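Local coordinates for omega-class glutathione S-transferase (Bombyx mori, PDB 3WD6), which binds glutathione and, as an omega-class transferase, probably catalyses glutathione transfer and glutathione-dependent reduction of dehydroascorbate, at residues P24-K29 with A80-E85; L30-M35 with I53-V58; M35-Y40 with Y224-E229; A41-L46 with D179-P184. One frame throughout, in Å; residues are numbered along the deposited sequence.

Contact 1 (P24-K29 with A80-E85)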
# COMPACT_ATOMS: atom_id res chain seq x y z
N PRO A 24 -4.61 -0.18 -23.44
CA PRO A 24 -4.83 1.23 -23.81
C PRO A 24 -3.53 1.90 -24.26
O PRO A 24 -2.49 1.75 -23.61
CB PRO A 24 -5.33 1.86 -22.50
CG PRO A 24 -5.84 0.69 -21.68
CD PRO A 24 -4.95 -0.46 -22.03
N PRO A 25 -3.57 2.63 -25.39
CA PRO A 25 -2.37 3.28 -25.92
C PRO A 25 -1.80 4.34 -24.97
O PRO A 25 -2.59 5.04 -24.34
CB PRO A 25 -2.87 3.96 -27.21
CG PRO A 25 -4.38 4.05 -27.06
CD PRO A 25 -4.78 2.88 -26.21
N PHE A 26 -0.48 4.44 -24.86
CA PHE A 26 0.13 5.50 -24.05
C PHE A 26 -0.30 6.86 -24.59
O PHE A 26 -0.44 7.03 -25.81
CB PHE A 26 1.65 5.35 -24.07
CG PHE A 26 2.38 6.29 -23.13
CD1 PHE A 26 2.57 5.95 -21.78
CD2 PHE A 26 2.91 7.50 -23.59
CE1 PHE A 26 3.26 6.81 -20.92
CE2 PHE A 26 3.60 8.36 -22.73
CZ PHE A 26 3.77 8.00 -21.40
N ASN A 27 -0.53 7.83 -23.70
CA ASN A 27 -1.09 9.12 -24.10
C ASN A 27 -0.36 10.31 -23.47
O ASN A 27 -0.84 11.46 -23.53
CB ASN A 27 -2.60 9.19 -23.80
CG ASN A 27 -2.90 9.17 -22.29
OD1 ASN A 27 -2.51 10.08 -21.54
ND2 ASN A 27 -3.63 8.15 -21.84
N GLY A 28 0.80 10.04 -22.86
CA GLY A 28 1.58 11.10 -22.23
C GLY A 28 1.51 11.13 -20.71
O GLY A 28 2.51 11.42 -20.04
N LYS A 29 0.33 10.84 -20.16
CA LYS A 29 0.16 10.76 -18.71
C LYS A 29 0.95 9.60 -18.10
O LYS A 29 0.87 8.47 -18.59
CB LYS A 29 -1.32 10.58 -18.35
CG LYS A 29 -2.11 11.87 -18.20
CD LYS A 29 -3.23 11.67 -17.17
CE LYS A 29 -4.43 12.59 -17.44
NZ LYS A 29 -4.01 14.00 -17.56
N ALA A 80 3.27 -1.34 -11.44
CA ALA A 80 4.30 -0.87 -12.36
C ALA A 80 3.90 0.53 -12.84
O ALA A 80 2.70 0.80 -13.06
CB ALA A 80 4.44 -1.82 -13.54
N ILE A 81 4.89 1.42 -12.99
CA ILE A 81 4.63 2.70 -13.63
C ILE A 81 5.22 2.73 -15.05
O ILE A 81 6.26 2.11 -15.33
CB ILE A 81 5.14 3.91 -12.79
CG1 ILE A 81 6.67 3.95 -12.74
CG2 ILE A 81 4.56 3.88 -11.39
CD1 ILE A 81 7.23 5.12 -11.91
N GLU A 82 4.56 3.46 -15.94
CA GLU A 82 5.04 3.64 -17.31
C GLU A 82 5.29 5.13 -17.48
O GLU A 82 4.35 5.93 -17.45
CB GLU A 82 3.99 3.14 -18.32
CG GLU A 82 4.44 3.16 -19.79
CD GLU A 82 3.61 2.21 -20.69
OE1 GLU A 82 4.05 1.88 -21.81
OE2 GLU A 82 2.51 1.79 -20.26
N ILE A 83 6.56 5.51 -17.63
CA ILE A 83 6.90 6.94 -17.58
C ILE A 83 7.01 7.54 -18.98
O ILE A 83 7.07 8.77 -19.15
CB ILE A 83 8.20 7.18 -16.77
CG1 ILE A 83 9.35 6.34 -17.35
CG2 ILE A 83 7.97 6.81 -15.31
CD1 ILE A 83 10.66 6.55 -16.64
N ALA A 84 7.00 6.64 -19.97
CA ALA A 84 7.08 6.97 -21.39
C ALA A 84 6.72 5.70 -22.15
O ALA A 84 6.69 4.61 -21.54
CB ALA A 84 8.49 7.42 -21.74
N GLU A 85 6.44 5.80 -23.45
CA GLU A 85 5.96 4.60 -24.15
C GLU A 85 6.97 3.44 -24.05
O GLU A 85 8.14 3.59 -24.40
CB GLU A 85 5.60 4.88 -25.61
CG GLU A 85 4.72 3.76 -26.19
CD GLU A 85 4.30 3.98 -27.64
OE1 GLU A 85 4.83 4.90 -28.32
OE2 GLU A 85 3.42 3.22 -28.11
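The ring of Phe-26 turns one face to the backbone of Ala-84 and Glu-85. Glu-85 N stands 3.8 Å above the ring plane, over its centre. Ala-84 C lies over the rim of that face. At the ring edge, near its plane, Glu-82 O is 3.7 Å from Phe-26 CE1. The contact belongs to the thioredoxin-like N-terminal domain of the glutathione transferase fold. Here the loop before strand 31-34 packs on Glu-82 to Glu-85, where the chain turns a corner toward strand 87-90. The closest approach is from Phe-26 CZ to Ala-84 CA, 3.5 Å. Phe-26 CG is anti to the backbone N (chi1 -173°), which starts the ring on its way to this corner.

The side chains of Glu-82 and Phe-26 run antiparallel alongside each other. Glu-82 CG comes within 3.9 Å of Phe-26 CD1, so the aliphatic part of the glutamate does the touching. Its charged end is held by other partners: OE1 by Lys-72 and Asp-86 N, OE2 by Tyr-33 OH. Glu-85 CG packs 4.1 Å from Phe-26 CB.

The loop 24-29 is shaped by its own turn. Asn-27 OD1 accepts from Lys-29 N at 3.2 Å, an Asx turn, with the donor 44° above the carbonyl plane.

Contact 2 (L30-M35 with I53-V58)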
# COMPACT_ATOMS: atom_id res chain seq x y z
N LEU A 30 1.72 9.89 -17.05
CA LEU A 30 2.31 8.83 -16.24
C LEU A 30 1.20 7.86 -15.85
O LEU A 30 0.13 8.28 -15.37
CB LEU A 30 2.98 9.39 -14.99
CG LEU A 30 3.83 8.37 -14.23
CD1 LEU A 30 5.18 8.96 -13.79
CD2 LEU A 30 3.07 7.83 -13.04
N ARG A 31 1.45 6.57 -16.07
CA ARG A 31 0.44 5.55 -15.87
C ARG A 31 0.86 4.51 -14.84
O ARG A 31 1.99 3.99 -14.88
CB ARG A 31 0.13 4.84 -17.18
CG ARG A 31 -0.56 3.48 -16.99
CD ARG A 31 -0.75 2.78 -18.32
NE ARG A 31 -1.55 3.58 -19.25
CZ ARG A 31 -1.81 3.21 -20.50
NH1 ARG A 31 -1.32 2.07 -20.96
NH2 ARG A 31 -2.54 3.98 -21.29
N VAL A 32 -0.06 4.17 -13.94
CA VAL A 32 0.20 3.11 -12.97
C VAL A 32 -0.58 1.85 -13.34
O VAL A 32 -1.81 1.90 -13.42
CB VAL A 32 -0.25 3.52 -11.54
CG1 VAL A 32 0.11 2.44 -10.51
CG2 VAL A 32 0.36 4.87 -11.16
N TYR A 33 0.13 0.73 -13.54
CA TYR A 33 -0.54 -0.57 -13.59
C TYR A 33 -0.80 -1.01 -12.15
O TYR A 33 0.14 -1.20 -11.36
CB TYR A 33 0.27 -1.62 -14.39
CG TYR A 33 0.39 -1.19 -15.83
CD1 TYR A 33 -0.64 -1.42 -16.73
CD2 TYR A 33 1.51 -0.48 -16.28
CE1 TYR A 33 -0.56 -1.00 -18.04
CE2 TYR A 33 1.60 -0.05 -17.61
CZ TYR A 33 0.55 -0.31 -18.47
OH TYR A 33 0.61 0.11 -19.78
N ASN A 34 -2.08 -1.15 -11.82
CA ASN A 34 -2.52 -1.23 -10.43
C ASN A 34 -3.50 -2.38 -10.24
O ASN A 34 -4.01 -2.93 -11.23
CB ASN A 34 -3.24 0.09 -10.11
CG ASN A 34 -3.67 0.21 -8.66
OD1 ASN A 34 -2.88 -0.01 -7.73
ND2 ASN A 34 -4.93 0.60 -8.45
N MET A 35 -3.76 -2.77 -8.98
CA MET A 35 -5.06 -3.35 -8.67
C MET A 35 -5.56 -2.81 -7.34
O MET A 35 -4.80 -2.69 -6.38
CB MET A 35 -5.09 -4.87 -8.78
CG MET A 35 -4.88 -5.61 -7.52
SD MET A 35 -6.39 -6.03 -6.58
CE MET A 35 -5.61 -7.22 -5.47
N ILE A 53 1.44 14.52 -8.42
CA ILE A 53 1.82 14.18 -9.78
C ILE A 53 0.59 13.71 -10.55
O ILE A 53 -0.14 12.81 -10.09
CB ILE A 53 2.85 13.05 -9.76
CG1 ILE A 53 4.18 13.57 -9.20
CG2 ILE A 53 3.01 12.43 -11.16
CD1 ILE A 53 5.00 12.51 -8.42
N ASP A 54 0.34 14.31 -11.71
CA ASP A 54 -0.77 13.84 -12.55
C ASP A 54 -0.46 12.44 -13.09
O ASP A 54 0.68 12.14 -13.49
CB ASP A 54 -1.08 14.80 -13.69
CG ASP A 54 -2.43 14.51 -14.35
OD1 ASP A 54 -3.43 14.34 -13.61
OD2 ASP A 54 -2.50 14.42 -15.60
N TYR A 55 -1.46 11.56 -13.06
CA TYR A 55 -1.28 10.22 -13.58
C TYR A 55 -2.62 9.59 -13.91
O TYR A 55 -3.69 10.19 -13.67
CB TYR A 55 -0.50 9.33 -12.59
CG TYR A 55 -1.25 9.03 -11.31
CD1 TYR A 55 -1.34 9.97 -10.29
CD2 TYR A 55 -1.84 7.78 -11.10
CE1 TYR A 55 -2.00 9.69 -9.10
CE2 TYR A 55 -2.51 7.48 -9.92
CZ TYR A 55 -2.59 8.45 -8.92
OH TYR A 55 -3.26 8.19 -7.73
N GLU A 56 -2.56 8.40 -14.49
CA GLU A 56 -3.75 7.61 -14.80
C GLU A 56 -3.53 6.21 -14.24
O GLU A 56 -2.38 5.77 -14.03
CB GLU A 56 -3.97 7.55 -16.33
CG GLU A 56 -2.76 6.99 -17.08
CD GLU A 56 -3.04 6.75 -18.56
OE1 GLU A 56 -2.32 5.94 -19.18
OE2 GLU A 56 -3.98 7.38 -19.10
N VAL A 57 -4.64 5.51 -14.00
CA VAL A 57 -4.58 4.17 -13.44
C VAL A 57 -5.12 3.17 -14.45
O VAL A 57 -6.19 3.37 -15.00
CB VAL A 57 -5.45 4.07 -12.15
CG1 VAL A 57 -5.48 2.63 -11.61
CG2 VAL A 57 -4.97 5.05 -11.08
N VAL A 58 -4.38 2.10 -14.69
CA VAL A 58 -4.91 0.94 -15.40
C VAL A 58 -4.99 -0.24 -14.44
O VAL A 58 -3.96 -0.70 -13.93
CB VAL A 58 -4.05 0.56 -16.65
CG1 VAL A 58 -4.53 -0.80 -17.22
CG2 VAL A 58 -4.15 1.64 -17.71
O HOH W 1 1.88 12.73 -16.15
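Arg-31, Val-32 and Tyr-33 pair with Glu-56, Val-57 and Val-58 as the two parallel strands of a beta-alpha-beta unit. Four backbone bonds join them, from Glu-56 N to Leu-30 O at one end to Asn-34 N to Val-58 O at the other. Beyond the pairing, a water bridges Leu-30 N and Asp-54 O.

Arg-31, Tyr-33, Glu-56 and Val-58 share one face of the sheet. Glu-56 CG sits between the backbone N and the carbonyl carbon (chi1 56°), on the side of Arg-31. The two form a salt bridge, though the modelled 2.5 Å between Arg-31 NE and Glu-56 OE1 is doubtfully short. Arg-31 NH2 adds a weak bond to the same OE1, and the two planar groups are 19° apart. Val-58 CG2 lies over one guanidinium face, 3.6 Å from Arg-31 NE. Arg-31 NH1 donates to Tyr-33 OH at 3.0 Å, within the guanidinium plane; that hydroxyl is also hydrogen-bonded to Glu-82 OE2. An alanine at Arg-31 would probably leave Glu-56 OE1 without its charged mate and take a donor from Tyr-33 OH.

The strands are linked by helix 39-51, the crossover of this thioredoxin-like domain. Val-32, Asn-34 and Tyr-55 touch that helix. Val-32 CG2 meets Tyr-55 CD2 at 3.6 Å. Asn-34 CB rests 3.7 Å from Val-57 CG1, while Asn-34 ND2 bonds Asn-59 OD1 and Tyr-224 OH.

Contact 3 (M35-Y40 with Y224-E229). With GSH (glutathione), chain J.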
# COMPACT_ATOMS: atom_id res chain seq x y z
N MET A 35 -3.76 -2.77 -8.98
CA MET A 35 -5.06 -3.35 -8.67
C MET A 35 -5.56 -2.81 -7.34
O MET A 35 -4.80 -2.69 -6.38
CB MET A 35 -5.09 -4.87 -8.78
CG MET A 35 -4.88 -5.61 -7.52
SD MET A 35 -6.39 -6.03 -6.58
CE MET A 35 -5.61 -7.22 -5.47
N ARG A 36 -6.84 -2.45 -7.34
CA ARG A 36 -7.42 -1.54 -6.35
C ARG A 36 -7.14 -1.97 -4.91
O ARG A 36 -6.99 -1.12 -4.01
CB ARG A 36 -8.93 -1.36 -6.61
CG ARG A 36 -9.64 -0.34 -5.70
CD ARG A 36 -9.41 1.09 -6.18
NE ARG A 36 -10.05 2.09 -5.32
CZ ARG A 36 -9.67 2.37 -4.07
NH1 ARG A 36 -8.65 1.72 -3.49
NH2 ARG A 36 -10.31 3.33 -3.39
N TYR A 37 -7.05 -3.28 -4.70
CA TYR A 37 -6.94 -3.84 -3.36
C TYR A 37 -5.51 -4.26 -3.07
O TYR A 37 -5.21 -4.80 -2.01
CB TYR A 37 -7.93 -5.02 -3.23
CG TYR A 37 -9.34 -4.59 -3.57
CD1 TYR A 37 -10.20 -4.10 -2.59
CD2 TYR A 37 -9.78 -4.60 -4.88
CE1 TYR A 37 -11.49 -3.66 -2.92
CE2 TYR A 37 -11.05 -4.17 -5.21
CZ TYR A 37 -11.90 -3.69 -4.24
OH TYR A 37 -13.17 -3.27 -4.61
N CYS A 38 -4.61 -4.01 -4.02
CA CYS A 38 -3.21 -4.35 -3.79
C CYS A 38 -2.50 -3.34 -2.87
O CYS A 38 -2.31 -2.17 -3.23
CB CYS A 38 -2.44 -4.52 -5.11
SG CYS A 38 -0.68 -4.92 -4.81
N PRO A 39 -2.06 -3.80 -1.68
CA PRO A 39 -1.39 -2.81 -0.81
C PRO A 39 -0.07 -2.34 -1.41
O PRO A 39 0.30 -1.17 -1.19
CB PRO A 39 -1.13 -3.56 0.51
CG PRO A 39 -1.15 -5.02 0.13
CD PRO A 39 -2.12 -5.13 -1.06
N TYR A 40 0.63 -3.23 -2.13
CA TYR A 40 1.92 -2.84 -2.70
C TYR A 40 1.73 -1.73 -3.72
O TYR A 40 2.45 -0.72 -3.70
CB TYR A 40 2.67 -4.04 -3.29
CG TYR A 40 3.13 -4.99 -2.22
CD1 TYR A 40 4.25 -4.70 -1.45
CD2 TYR A 40 2.40 -6.15 -1.93
CE1 TYR A 40 4.67 -5.56 -0.44
CE2 TYR A 40 2.81 -7.02 -0.92
CZ TYR A 40 3.94 -6.72 -0.18
OH TYR A 40 4.33 -7.57 0.83
N TYR A 224 -8.15 7.81 -1.48
CA TYR A 224 -8.00 6.44 -1.99
C TYR A 224 -8.55 5.38 -1.02
O TYR A 224 -8.49 4.19 -1.31
CB TYR A 224 -6.52 6.14 -2.32
CG TYR A 224 -6.26 4.89 -3.14
CD1 TYR A 224 -6.80 4.75 -4.43
CD2 TYR A 224 -5.45 3.85 -2.66
CE1 TYR A 224 -6.55 3.60 -5.21
CE2 TYR A 224 -5.19 2.68 -3.45
CZ TYR A 224 -5.76 2.58 -4.72
OH TYR A 224 -5.54 1.46 -5.52
N LEU A 225 -9.06 5.80 0.14
CA LEU A 225 -9.58 4.85 1.13
C LEU A 225 -10.59 3.85 0.52
O LEU A 225 -11.42 4.22 -0.32
CB LEU A 225 -10.28 5.58 2.27
CG LEU A 225 -9.36 6.15 3.33
CD1 LEU A 225 -10.21 6.87 4.42
CD2 LEU A 225 -8.47 5.04 3.94
N ILE A 226 -10.50 2.60 0.96
CA ILE A 226 -11.53 1.63 0.65
C ILE A 226 -12.53 1.59 1.81
O ILE A 226 -12.15 1.29 2.95
CB ILE A 226 -10.89 0.26 0.44
CG1 ILE A 226 -9.85 0.35 -0.68
CG2 ILE A 226 -11.95 -0.83 0.16
CD1 ILE A 226 -9.04 -0.93 -0.91
N PRO A 227 -13.83 1.90 1.54
CA PRO A 227 -14.81 1.79 2.63
C PRO A 227 -14.71 0.41 3.31
O PRO A 227 -14.64 -0.62 2.60
CB PRO A 227 -16.16 1.95 1.92
CG PRO A 227 -15.84 2.72 0.68
CD PRO A 227 -14.47 2.24 0.25
N LEU A 228 -14.66 0.38 4.64
CA LEU A 228 -14.32 -0.86 5.36
C LEU A 228 -15.25 -2.06 5.09
O LEU A 228 -14.80 -3.22 5.11
CB LEU A 228 -14.19 -0.59 6.86
CG LEU A 228 -12.82 -0.00 7.23
CD1 LEU A 228 -12.80 0.48 8.67
CD2 LEU A 228 -11.72 -1.04 6.99
N GLU A 229 -16.53 -1.80 4.85
CA GLU A 229 -17.44 -2.90 4.56
C GLU A 229 -17.10 -3.49 3.20
O GLU A 229 -17.23 -4.69 2.98
CB GLU A 229 -18.91 -2.45 4.61
CG GLU A 229 -19.34 -1.57 3.45
CD GLU A 229 -18.98 -0.11 3.65
OE1 GLU A 229 -18.13 0.19 4.53
OE2 GLU A 229 -19.55 0.74 2.91
N1 GSH J . 7.76 -6.84 -4.17
CA1 GSH J . 6.66 -6.37 -5.01
C1 GSH J . 6.40 -4.87 -4.85
O11 GSH J . 5.90 -4.17 -5.81
O12 GSH J . 6.72 -4.31 -3.74
CB1 GSH J . 5.42 -7.19 -4.69
CG1 GSH J . 4.11 -6.74 -5.24
CD1 GSH J . 3.01 -7.77 -5.23
OE1 GSH J . 3.08 -8.78 -4.54
N2 GSH J . 1.84 -7.59 -6.04
CA2 GSH J . 0.82 -8.64 -6.00
C2 GSH J . 0.79 -9.29 -7.37
O2 GSH J . 0.85 -8.58 -8.36
CB2 GSH J . -0.51 -8.04 -5.71
SG2 GSH J . -0.89 -7.60 -4.06
N3 GSH J . 0.67 -10.73 -7.48
CA3 GSH J . 0.63 -11.36 -8.80
C3 GSH J . -0.10 -12.64 -8.89
O31 GSH J . -1.32 -12.69 -8.58
O32 GSH J . 0.51 -13.67 -9.28
O HOH W 2 -3.60 -0.22 -5.08
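Arg-36 reaches from its CB across the ring of Tyr-224 to the backbone oxygens of Tyr-224 and Leu-225. CG is anti to the backbone N and lies over the rim of one Tyr-37 face. The chain then bends at chi2 (80°), which puts Arg-36 CD 3.9 Å from Tyr-224 CE1. NE follows past the same CE1. The guanidinium lies flat on the Tyr-224 ring, planes 17° apart. This is a cation-pi stack, with Arg-36 CZ 3.9 Å from the ring centre.

At the tip, Arg-36 NH1 is 3.3 Å from both Tyr-224 CZ and Ile-226 CG1. Arg-36 NH2 donates to Tyr-224 O at 2.9 Å, from well above the carbonyl plane. A weak bond from NH2 reaches Leu-225 O. The arginine thus ties the glutathione-site loop of the thioredoxin-like domain to the segment leading into helix 228-240. An alanine here would probably leave the Tyr-224 face without its cation and Tyr-224 O without its NH2 donor.

Tyr-37 CD1 packs on Ile-226 CD1 at 3.8 Å. A type I turn from Met-35 to Cys-38 sets Cys-38, a glutathione-binding residue, at the N-cap of helix 39-51. One face of the Tyr-40 ring carries CB1 of glutathione.

Contact 4 (A41-L46 with D179-P184)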
# COMPACT_ATOMS: atom_id res chain seq x y z
N ALA A 41 0.75 -1.91 -4.60
CA ALA A 41 0.45 -0.88 -5.58
C ALA A 41 -0.03 0.40 -4.88
O ALA A 41 0.19 1.51 -5.39
CB ALA A 41 -0.59 -1.39 -6.56
N GLN A 42 -0.67 0.26 -3.72
CA GLN A 42 -1.15 1.44 -2.97
C GLN A 42 -0.01 2.41 -2.61
O GLN A 42 -0.19 3.64 -2.59
CB GLN A 42 -1.92 1.04 -1.71
CG GLN A 42 -2.60 2.22 -1.02
CD GLN A 42 -3.39 1.81 0.22
OE1 GLN A 42 -3.40 0.63 0.60
NE2 GLN A 42 -4.05 2.80 0.87
N ARG A 43 1.17 1.85 -2.32
CA ARG A 43 2.36 2.66 -2.08
C ARG A 43 2.59 3.65 -3.20
O ARG A 43 2.92 4.82 -2.95
CB ARG A 43 3.60 1.76 -1.95
CG ARG A 43 3.66 1.01 -0.67
CD ARG A 43 4.71 -0.04 -0.76
NE ARG A 43 5.14 -0.49 0.56
CZ ARG A 43 6.05 -1.44 0.76
NH1 ARG A 43 6.60 -2.06 -0.29
NH2 ARG A 43 6.39 -1.75 2.01
N THR A 44 2.43 3.19 -4.44
CA THR A 44 2.70 4.04 -5.60
C THR A 44 1.62 5.13 -5.71
O THR A 44 1.95 6.30 -5.93
CB THR A 44 2.79 3.20 -6.88
OG1 THR A 44 3.85 2.22 -6.74
CG2 THR A 44 3.06 4.09 -8.09
N ILE A 45 0.35 4.76 -5.54
CA ILE A 45 -0.76 5.73 -5.48
C ILE A 45 -0.56 6.81 -4.41
O ILE A 45 -0.73 8.01 -4.68
CB ILE A 45 -2.10 5.02 -5.15
CG1 ILE A 45 -2.34 3.82 -6.09
CG2 ILE A 45 -3.25 6.01 -5.17
CD1 ILE A 45 -2.44 4.21 -7.55
N LEU A 46 -0.23 6.39 -3.19
CA LEU A 46 -0.04 7.34 -2.10
C LEU A 46 1.02 8.35 -2.48
O LEU A 46 0.81 9.56 -2.37
CB LEU A 46 0.39 6.62 -0.80
CG LEU A 46 -0.66 5.68 -0.20
CD1 LEU A 46 -0.07 4.95 0.99
CD2 LEU A 46 -1.94 6.45 0.19
N ASP A 179 5.94 6.74 6.51
CA ASP A 179 4.51 6.68 6.76
C ASP A 179 3.78 6.04 5.59
O ASP A 179 3.06 5.06 5.76
CB ASP A 179 3.95 8.07 7.02
CG ASP A 179 4.65 8.78 8.16
OD1 ASP A 179 4.37 8.46 9.35
OD2 ASP A 179 5.49 9.68 7.85
N TYR A 180 3.96 6.59 4.39
CA TYR A 180 3.19 6.12 3.24
C TYR A 180 3.50 4.68 2.89
O TYR A 180 2.60 3.95 2.44
CB TYR A 180 3.42 7.00 2.02
CG TYR A 180 2.72 8.34 2.10
CD1 TYR A 180 1.39 8.44 2.56
CD2 TYR A 180 3.38 9.52 1.76
CE1 TYR A 180 0.75 9.67 2.66
CE2 TYR A 180 2.75 10.76 1.85
CZ TYR A 180 1.42 10.83 2.30
OH TYR A 180 0.78 12.05 2.36
N MET A 181 4.75 4.26 3.07
CA MET A 181 5.17 2.94 2.58
C MET A 181 4.70 1.80 3.50
O MET A 181 4.65 0.63 3.09
CB MET A 181 6.69 2.87 2.33
CG MET A 181 7.18 3.77 1.20
SD MET A 181 6.35 3.47 -0.38
CE MET A 181 5.07 4.74 -0.36
N ILE A 182 4.33 2.15 4.73
CA ILE A 182 3.77 1.14 5.62
C ILE A 182 2.25 1.30 5.73
O ILE A 182 1.54 0.37 6.15
CB ILE A 182 4.44 1.16 7.03
CG1 ILE A 182 3.99 2.36 7.86
CG2 ILE A 182 5.97 1.13 6.90
CD1 ILE A 182 4.77 2.51 9.19
N TRP A 183 1.75 2.47 5.34
CA TRP A 183 0.33 2.78 5.54
C TRP A 183 -0.67 1.68 5.08
O TRP A 183 -1.65 1.41 5.77
CB TRP A 183 -0.05 4.12 4.90
CG TRP A 183 -1.54 4.25 4.91
CD1 TRP A 183 -2.39 4.16 3.85
CD2 TRP A 183 -2.35 4.39 6.08
NE1 TRP A 183 -3.70 4.27 4.28
CE2 TRP A 183 -3.70 4.40 5.64
CE3 TRP A 183 -2.08 4.52 7.44
CZ2 TRP A 183 -4.77 4.54 6.54
CZ3 TRP A 183 -3.14 4.66 8.33
CH2 TRP A 183 -4.48 4.67 7.87
N PRO A 184 -0.44 1.08 3.91
CA PRO A 184 -1.49 0.16 3.42
C PRO A 184 -1.84 -0.95 4.41
O PRO A 184 -2.99 -1.44 4.46
CB PRO A 184 -0.85 -0.45 2.16
CG PRO A 184 0.12 0.61 1.69
CD PRO A 184 0.69 1.20 2.96
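Helix segments 41-46 and 179-184 run roughly antiparallel, their axes 8.3 Å apart and at 139°. The backbones are nearest at Arg-43 and Met-181, with CA atoms 5.4 Å apart. The second helix is kinked at Pro-184, whose N has no hydrogen to offer to the turn before. Leu-46 CD1 comes within 3.2 Å of Tyr-180 O, which also takes a weak bond from Trp-183 N.

Arg-43 makes the polar link. Its chain is extended from CG to NE and holds Met-181 O through both NE and NH2. Arg-43 NE donates to Met-181 O at 2.8 Å, in the carbonyl plane and on a lone pair. Arg-43 NH2 donates to the same oxygen at 3.1 Å, tilted from that plane. Met-181 bends back so that its SD is 3.6 Å from Arg-43 CB.

This is the packing of the N-terminal thioredoxin-like domain on the helical C-terminal domain of a glutathione transferase. It borders the glutathione site: Arg-43 NH1 bonds Ser-92 OG, and Ser-92 binds glutathione.

Leu-46 packs between Tyr-180 and Trp-183 at one end of the contact. Its CD1 meets the edge of Trp-183, 3.8 Å from CD1 of that ring, and its CB rests against Tyr-180. The amide of Gln-42 stands 82° from the Trp-183 ring plane. Gln-42 NE2 approaches the ring edge and bonds Glu-187, which Trp-183 NE1 also reaches. Gln-42 OE1 touches Pro-184 CB and accepts from Arg-188.

From the N terminus, the first segments of contacts 1, 2, 3 and 4 follow almost end on end, from 24 to 46. Segment 53-58 closes contact 2 first, and 80-85 then closes contact 1, so contact 2 nests within it. Contact 2 pairs two strands of the sheet; contact 1 lays the loop before strand 31-34 on segment 80-85, which holds a strand of the same sheet. Segment 179-184 closes contact 4 before 224-229 closes contact 3, so contact 4 nests within it. Contact 3 joins the loop leading into helix 39-51, and contact 4 the helix itself, to the C-terminal part. Each of contacts 1 and 2 crosses each of contacts 3 and 4. Contacts 2 and 3 share Met-35.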